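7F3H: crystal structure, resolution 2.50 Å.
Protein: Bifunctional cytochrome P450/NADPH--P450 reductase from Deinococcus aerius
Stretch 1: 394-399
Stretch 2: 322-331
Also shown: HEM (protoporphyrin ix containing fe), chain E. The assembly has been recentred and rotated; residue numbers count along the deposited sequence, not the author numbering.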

ATOM      1  N   ALA A 394      -3.011  -4.362  17.295  1.00 23.33           N
ATOM      2  CA  ALA A 394      -1.666  -4.769  16.901  1.00 28.70           C
ATOM      3  C   ALA A 394      -1.545  -5.149  15.425  1.00 24.84           C
ATOM      4  O   ALA A 394      -0.506  -5.690  15.018  1.00 25.79           O
ATOM      5  CB  ALA A 394      -1.165  -5.926  17.799  1.00 27.77           C
ATOM      6  N   TYR A 395      -2.591  -4.941  14.624  1.00 24.30           N
ATOM      7  CA  TYR A 395      -2.574  -5.292  13.200  1.00 25.48           C
ATOM      8  C   TYR A 395      -3.255  -4.176  12.417  1.00 26.97           C
ATOM      9  O   TYR A 395      -4.488  -4.120  12.335  1.00 28.91           O
ATOM     10  CB  TYR A 395      -3.260  -6.627  12.975  1.00 24.01           C
ATOM     11  CG  TYR A 395      -3.125  -7.184  11.587  1.00 24.68           C
ATOM     12  CD1 TYR A 395      -1.872  -7.491  11.062  1.00 27.16           C
ATOM     13  CD2 TYR A 395      -4.252  -7.442  10.804  1.00 18.80           C
ATOM     14  CE1 TYR A 395      -1.734  -8.013   9.778  1.00 23.40           C
ATOM     15  CE2 TYR A 395      -4.122  -7.966   9.534  1.00 18.26           C
ATOM     16  CZ  TYR A 395      -2.856  -8.247   9.031  1.00 20.04           C
ATOM     17  OH  TYR A 395      -2.683  -8.782   7.790  1.00 23.50           O
ATOM     18  N   LYS A 396      -2.457  -3.307  11.810  1.00 30.08           N
ATOM     19  CA  LYS A 396      -2.976  -2.091  11.181  1.00 29.28           C
ATOM     20  C   LYS A 396      -2.384  -1.852   9.786  1.00 30.39           C
ATOM     21  O   LYS A 396      -1.997  -0.729   9.457  1.00 30.62           O
ATOM     22  CB  LYS A 396      -2.666  -0.908  12.095  1.00 26.10           C
ATOM     23  CG  LYS A 396      -3.367  -0.915  13.457  1.00 29.46           C
ATOM     24  CD  LYS A 396      -4.862  -1.040  13.292  1.00 31.20           C
ATOM     25  CE  LYS A 396      -5.578  -0.265  14.351  1.00 33.82           C
ATOM     26  NZ  LYS A 396      -7.011  -0.214  14.000  1.00 39.23           N
ATOM     27  N   PRO A 397      -2.359  -2.869   8.908  1.00 27.99           N
ATOM     28  CA  PRO A 397      -1.739  -2.656   7.586  1.00 23.84           C
ATOM     29  C   PRO A 397      -2.582  -1.781   6.678  1.00 27.55           C
ATOM     30  O   PRO A 397      -2.061  -1.238   5.696  1.00 26.37           O
ATOM     31  CB  PRO A 397      -1.593  -4.070   7.023  1.00 22.52           C
ATOM     32  CG  PRO A 397      -2.676  -4.828   7.647  1.00 28.73           C
ATOM     33  CD  PRO A 397      -2.992  -4.199   9.003  1.00 23.75           C
ATOM     34  N   PHE A 398      -3.877  -1.658   6.948  1.00 26.52           N
ATOM     35  CA  PHE A 398      -4.777  -0.830   6.157  1.00 26.72           C
ATOM     36  C   PHE A 398      -5.222   0.396   6.958  1.00 27.26           C
ATOM     37  O   PHE A 398      -6.372   0.828   6.872  1.00 26.77           O
ATOM     38  CB  PHE A 398      -5.960  -1.656   5.642  1.00 21.34           C
ATOM     39  CG  PHE A 398      -5.555  -2.735   4.640  1.00 23.75           C
ATOM     40  CD1 PHE A 398      -5.184  -2.397   3.333  1.00 24.25           C
ATOM     41  CD2 PHE A 398      -5.488  -4.071   5.016  1.00 23.51           C
ATOM     42  CE1 PHE A 398      -4.805  -3.373   2.416  1.00 22.40           C
ATOM     43  CE2 PHE A 398      -5.095  -5.069   4.111  1.00 23.10           C
ATOM     44  CZ  PHE A 398      -4.762  -4.718   2.801  1.00 29.64           C
ATOM     45  N   GLY A 399      -4.317   0.946   7.790  1.00 22.95           N
ATOM     46  CA  GLY A 399      -4.614   2.175   8.502  1.00 23.54           C
ATOM     47  C   GLY A 399      -5.632   1.994   9.611  1.00 28.83           C
ATOM     48  O   GLY A 399      -5.876   0.893  10.116  1.00 29.73           O
TER
HETATM   49  CHA HEM E 601      -5.424   4.734   2.778  1.00 23.29           C
HETATM   50  CHB HEM E 601      -6.754   3.613  -1.759  1.00 25.55           C
HETATM   51  CHC HEM E 601      -4.134  -0.488  -1.491  1.00 27.38           C
HETATM   52  CHD HEM E 601      -2.582   0.785   2.922  1.00 21.49           C
HETATM   53  C1A HEM E 601      -6.011   4.779   1.538  1.00 25.76           C
HETATM   54  C2A HEM E 601      -6.821   5.868   1.034  1.00 29.25           C
HETATM   55  C3A HEM E 601      -7.230   5.560  -0.208  1.00 25.52           C
HETATM   56  C4A HEM E 601      -6.617   4.290  -0.562  1.00 24.07           C
HETATM   57  CMA HEM E 601      -8.129   6.432  -1.122  1.00 19.69           C
HETATM   58  CAA HEM E 601      -7.221   7.095   1.868  1.00 26.97           C
HETATM   59  CBA HEM E 601      -8.573   6.783   2.519  1.00 26.10           C
HETATM   60  CGA HEM E 601      -9.122   7.967   3.316  1.00 31.28           C
HETATM   61  O1A HEM E 601     -10.337   8.251   3.129  1.00 29.44           O
HETATM   62  O2A HEM E 601      -8.395   8.709   4.043  1.00 26.62           O
HETATM   63  C1B HEM E 601      -6.203   2.389  -2.081  1.00 24.15           C
HETATM   64  C2B HEM E 601      -6.405   1.646  -3.319  1.00 23.56           C
HETATM   65  C3B HEM E 601      -5.718   0.495  -3.209  1.00 23.47           C
HETATM   66  C4B HEM E 601      -5.008   0.512  -1.943  1.00 28.11           C
HETATM   67  CMB HEM E 601      -7.329   2.105  -4.465  1.00 18.29           C
HETATM   68  CAB HEM E 601      -5.494  -0.651  -4.221  1.00 25.68           C
HETATM   69  CBB HEM E 601      -5.898  -0.634  -5.494  1.00 35.04           C
HETATM   70  C1C HEM E 601      -3.466  -0.506  -0.277  1.00 26.63           C
HETATM   71  C2C HEM E 601      -2.605  -1.576   0.245  1.00 28.38           C
HETATM   72  C3C HEM E 601      -2.194  -1.159   1.457  1.00 24.07           C
HETATM   73  C4C HEM E 601      -2.790   0.109   1.751  1.00 21.28           C
HETATM   74  CMC HEM E 601      -2.229  -2.887  -0.507  1.00 25.84           C
HETATM   75  CAC HEM E 601      -1.300  -1.807   2.503  1.00 27.07           C
HETATM   76  CBC HEM E 601      -0.772  -3.010   2.332  1.00 35.57           C
HETATM   77  C1D HEM E 601      -3.208   1.966   3.269  1.00 23.81           C
HETATM   78  C2D HEM E 601      -2.991   2.722   4.499  1.00 24.60           C
HETATM   79  C3D HEM E 601      -3.782   3.792   4.438  1.00 22.22           C
HETATM   80  C4D HEM E 601      -4.512   3.783   3.187  1.00 24.65           C
HETATM   81  CMD HEM E 601      -2.042   2.359   5.672  1.00 17.46           C
HETATM   82  CAD HEM E 601      -3.865   4.855   5.519  1.00 21.13           C
HETATM   83  CBD HEM E 601      -2.775   5.823   5.145  1.00 21.33           C
HETATM   84  CGD HEM E 601      -2.608   6.877   6.186  1.00 27.53           C
HETATM   85  O1D HEM E 601      -2.005   7.908   5.800  1.00 28.68           O
HETATM   86  O2D HEM E 601      -3.061   6.697   7.364  1.00 30.36           O
HETATM   87  NA  HEM E 601      -5.886   3.854   0.525  1.00 23.77           N
HETATM   88  NB  HEM E 601      -5.363   1.669  -1.266  1.00 23.11           N
HETATM   89  NC  HEM E 601      -3.537   0.508   0.669  1.00 21.14           N
HETATM   90  ND  HEM E 601      -4.142   2.643   2.499  1.00 20.20           N
HETATM   91 FE   HEM E 601      -4.808   2.122   0.703  1.00 28.73          FE
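Stretch 2, residues 322-331: LDEALRFWST

The contact is anchored by one direct hydrogen bond, made to a helix carbonyl that is already in use: Y395 OH donates to D323 O at 2.6 Å, while R327 N also reaches D323 O, at 3.0 Å, in a weak helical bond. The oxygen lies near the plane of the Y395 ring, at its edge, as expected for a phenol hydroxyl directed at an acceptor. Y395 achieves this with chi1 at t; its CA-to-CB bond points sideways, but the ring end comes nearer to the helix.

Stretch 2 is helical from L322, continuing a helix that begins earlier in the chain, and by S330 it is loop. Stretch 1 has no regular helix or strand, although K396 to G399 form a type I beta turn, closed by a weak bond from G399 N to K396 O at 3.3 Å. The register runs in the same sense in both: Y395 CA lies 7.1 Å from R327 CA, and P397 CA lies 5.5 Å from S330 CA.

L326 points toward stretch 1 and meets three of its residues. Its CB is 3.7 Å from Y395 OH and 4.1 Å from P397 CB, and its CD1 is 3.4 Å from F398 CE2. Beside it, R327 CB packs 3.9 Å from Y395 CE1, while the arginine end leads away to a salt bridge with E324, NE to OE1 at 2.8 Å.

The CA-to-CB bonds of P397 and S330 each point toward the other stretch, and P397 CB lies 3.2 Å from S330 OG. A water joins them more indirectly, 2.5 Å from S330 OG and donating to P397 O at 2.9 Å. The heme borders this packing from both stretches: L326 CD2 is 3.2 Å from HEM CBC, and F398 CE1 is 3.6 Å from HEM C3C. Together the stretches bury 286 Å², summed over both sides.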

ATOM      1  N   LEU A 322      -1.638 -13.811   2.463  1.00 22.64           N
ATOM      2  CA  LEU A 322      -1.560 -12.365   2.277  1.00 25.71           C
ATOM      3  C   LEU A 322      -1.653 -11.637   3.614  1.00 26.82           C
ATOM      4  O   LEU A 322      -0.886 -10.693   3.863  1.00 26.76           O
ATOM      5  CB  LEU A 322      -2.641 -11.886   1.304  1.00 20.49           C
ATOM      6  CG  LEU A 322      -2.413 -12.162  -0.196  1.00 24.20           C
ATOM      7  CD1 LEU A 322      -3.624 -11.725  -1.043  1.00 28.60           C
ATOM      8  CD2 LEU A 322      -1.162 -11.454  -0.719  1.00 27.29           C
ATOM      9  N   ASP A 323      -2.552 -12.095   4.498  1.00 26.35           N
ATOM     10  CA  ASP A 323      -2.681 -11.504   5.830  1.00 24.87           C
ATOM     11  C   ASP A 323      -1.341 -11.538   6.572  1.00 28.47           C
ATOM     12  O   ASP A 323      -0.879 -10.515   7.108  1.00 27.59           O
ATOM     13  CB  ASP A 323      -3.755 -12.251   6.635  1.00 26.29           C
ATOM     14  CG  ASP A 323      -5.191 -11.993   6.138  1.00 30.14           C
ATOM     15  OD1 ASP A 323      -5.461 -10.948   5.501  1.00 30.30           O
ATOM     16  OD2 ASP A 323      -6.071 -12.846   6.410  1.00 29.31           O
ATOM     17  N   GLU A 324      -0.670 -12.706   6.567  1.00 24.14           N
ATOM     18  CA  GLU A 324       0.619 -12.833   7.248  1.00 26.31           C
ATOM     19  C   GLU A 324       1.743 -12.083   6.512  1.00 26.84           C
ATOM     20  O   GLU A 324       2.661 -11.545   7.157  1.00 25.19           O
ATOM     21  CB  GLU A 324       0.950 -14.326   7.444  1.00 29.47           C
ATOM     22  CG  GLU A 324       2.236 -14.683   8.219  1.00 28.65           C
ATOM     23  CD  GLU A 324       2.248 -14.308   9.712  1.00 30.26           C
ATOM     24  OE1 GLU A 324       1.388 -13.512  10.170  1.00 26.47           O
ATOM     25  OE2 GLU A 324       3.157 -14.818  10.423  1.00 26.48           O
ATOM     26  N   ALA A 325       1.699 -12.016   5.178  1.00 23.54           N
ATOM     27  CA  ALA A 325       2.714 -11.232   4.477  1.00 26.81           C
ATOM     28  C   ALA A 325       2.607  -9.771   4.875  1.00 27.83           C
ATOM     29  O   ALA A 325       3.619  -9.126   5.167  1.00 26.06           O
ATOM     30  CB  ALA A 325       2.580 -11.389   2.962  1.00 23.14           C
ATOM     31  N   LEU A 326       1.372  -9.264   4.995  1.00 29.85           N
ATOM     32  CA  LEU A 326       1.161  -7.904   5.476  1.00 25.44           C
ATOM     33  C   LEU A 326       1.573  -7.765   6.945  1.00 26.03           C
ATOM     34  O   LEU A 326       1.918  -6.671   7.387  1.00 29.77           O
ATOM     35  CB  LEU A 326      -0.300  -7.501   5.277  1.00 24.89           C
ATOM     36  CG  LEU A 326      -0.767  -7.152   3.854  1.00 30.44           C
ATOM     37  CD1 LEU A 326      -2.236  -6.796   3.819  1.00 25.36           C
ATOM     38  CD2 LEU A 326       0.041  -6.024   3.211  1.00 25.12           C
ATOM     39  N   ARG A 327       1.559  -8.845   7.723  1.00 23.11           N
ATOM     40  CA  ARG A 327       2.127  -8.703   9.065  1.00 25.09           C
ATOM     41  C   ARG A 327       3.655  -8.564   9.022  1.00 26.63           C
ATOM     42  O   ARG A 327       4.215  -7.724   9.726  1.00 30.10           O
ATOM     43  CB  ARG A 327       1.712  -9.860   9.979  1.00 25.69           C
ATOM     44  CG  ARG A 327       2.038  -9.599  11.452  1.00 25.51           C
ATOM     45  CD  ARG A 327       1.599 -10.748  12.331  1.00 26.78           C
ATOM     46  NE  ARG A 327       2.456 -11.912  12.139  1.00 33.72           N
ATOM     47  CZ  ARG A 327       3.638 -12.074  12.725  1.00 30.73           C
ATOM     48  NH1 ARG A 327       4.099 -11.140  13.550  1.00 29.30           N
ATOM     49  NH2 ARG A 327       4.363 -13.156  12.459  1.00 32.30           N
ATOM     50  N   PHE A 328       4.355  -9.381   8.212  1.00 26.89           N
ATOM     51  CA  PHE A 328       5.807  -9.216   8.077  1.00 30.64           C
ATOM     52  C   PHE A 328       6.200  -7.917   7.375  1.00 29.69           C
ATOM     53  O   PHE A 328       7.206  -7.307   7.752  1.00 34.25           O
ATOM     54  CB  PHE A 328       6.500 -10.338   7.286  1.00 32.09           C
ATOM     55  CG  PHE A 328       6.873 -11.547   8.079  1.00 33.75           C
ATOM     56  CD1 PHE A 328       6.558 -11.651   9.420  1.00 35.71           C
ATOM     57  CD2 PHE A 328       7.784 -12.451   7.546  1.00 39.27           C
ATOM     58  CE1 PHE A 328       6.960 -12.752  10.166  1.00 36.61           C
ATOM     59  CE2 PHE A 328       8.227 -13.548   8.280  1.00 40.32           C
ATOM     60  CZ  PHE A 328       7.802 -13.700   9.607  1.00 42.62           C
ATOM     61  N   TRP A 329       5.505  -7.529   6.300  1.00 26.82           N
ATOM     62  CA  TRP A 329       6.023  -6.512   5.366  1.00 30.04           C
ATOM     63  C   TRP A 329       4.895  -5.601   4.855  1.00 28.76           C
ATOM     64  O   TRP A 329       4.668  -5.440   3.663  1.00 26.27           O
ATOM     65  CB  TRP A 329       6.773  -7.177   4.202  1.00 26.24           C
ATOM     66  CG  TRP A 329       8.092  -7.785   4.616  1.00 27.41           C
ATOM     67  CD1 TRP A 329       8.413  -9.116   4.684  1.00 28.34           C
ATOM     68  CD2 TRP A 329       9.260  -7.066   5.046  1.00 28.65           C
ATOM     69  NE1 TRP A 329       9.721  -9.267   5.129  1.00 30.36           N
ATOM     70  CE2 TRP A 329      10.248  -8.022   5.372  1.00 27.87           C
ATOM     71  CE3 TRP A 329       9.565  -5.705   5.172  1.00 25.95           C
ATOM     72  CZ2 TRP A 329      11.516  -7.657   5.811  1.00 30.71           C
ATOM     73  CZ3 TRP A 329      10.823  -5.345   5.617  1.00 31.25           C
ATOM     74  CH2 TRP A 329      11.786  -6.317   5.927  1.00 35.54           C
ATOM     75  N   SER A 330       4.159  -5.010   5.798  1.00 27.70           N
ATOM     76  CA  SER A 330       3.155  -3.993   5.490  1.00 26.75           C
ATOM     77  C   SER A 330       3.788  -2.814   4.743  1.00 30.35           C
ATOM     78  O   SER A 330       4.755  -2.196   5.220  1.00 27.72           O
ATOM     79  CB  SER A 330       2.510  -3.557   6.809  1.00 30.49           C
ATOM     80  OG  SER A 330       1.348  -2.791   6.635  1.00 28.57           O
ATOM     81  N   THR A 331       3.218  -2.473   3.583  1.00 24.31           N
ATOM     82  CA  THR A 331       3.944  -1.637   2.641  1.00 27.09           C
ATOM     83  C   THR A 331       3.807  -0.139   2.909  1.00 31.44           C
ATOM     84  O   THR A 331       4.615   0.638   2.386  1.00 30.96           O
ATOM     85  CB  THR A 331       3.529  -1.963   1.194  1.00 29.76           C
ATOM     86  OG1 THR A 331       2.106  -1.822   1.032  1.00 33.09           O
ATOM     87  CG2 THR A 331       3.915  -3.414   0.844  1.00 28.06           C
TER
HETATM   88  O   HOH W   1       0.771  -0.547   5.704  1.00 28.21           O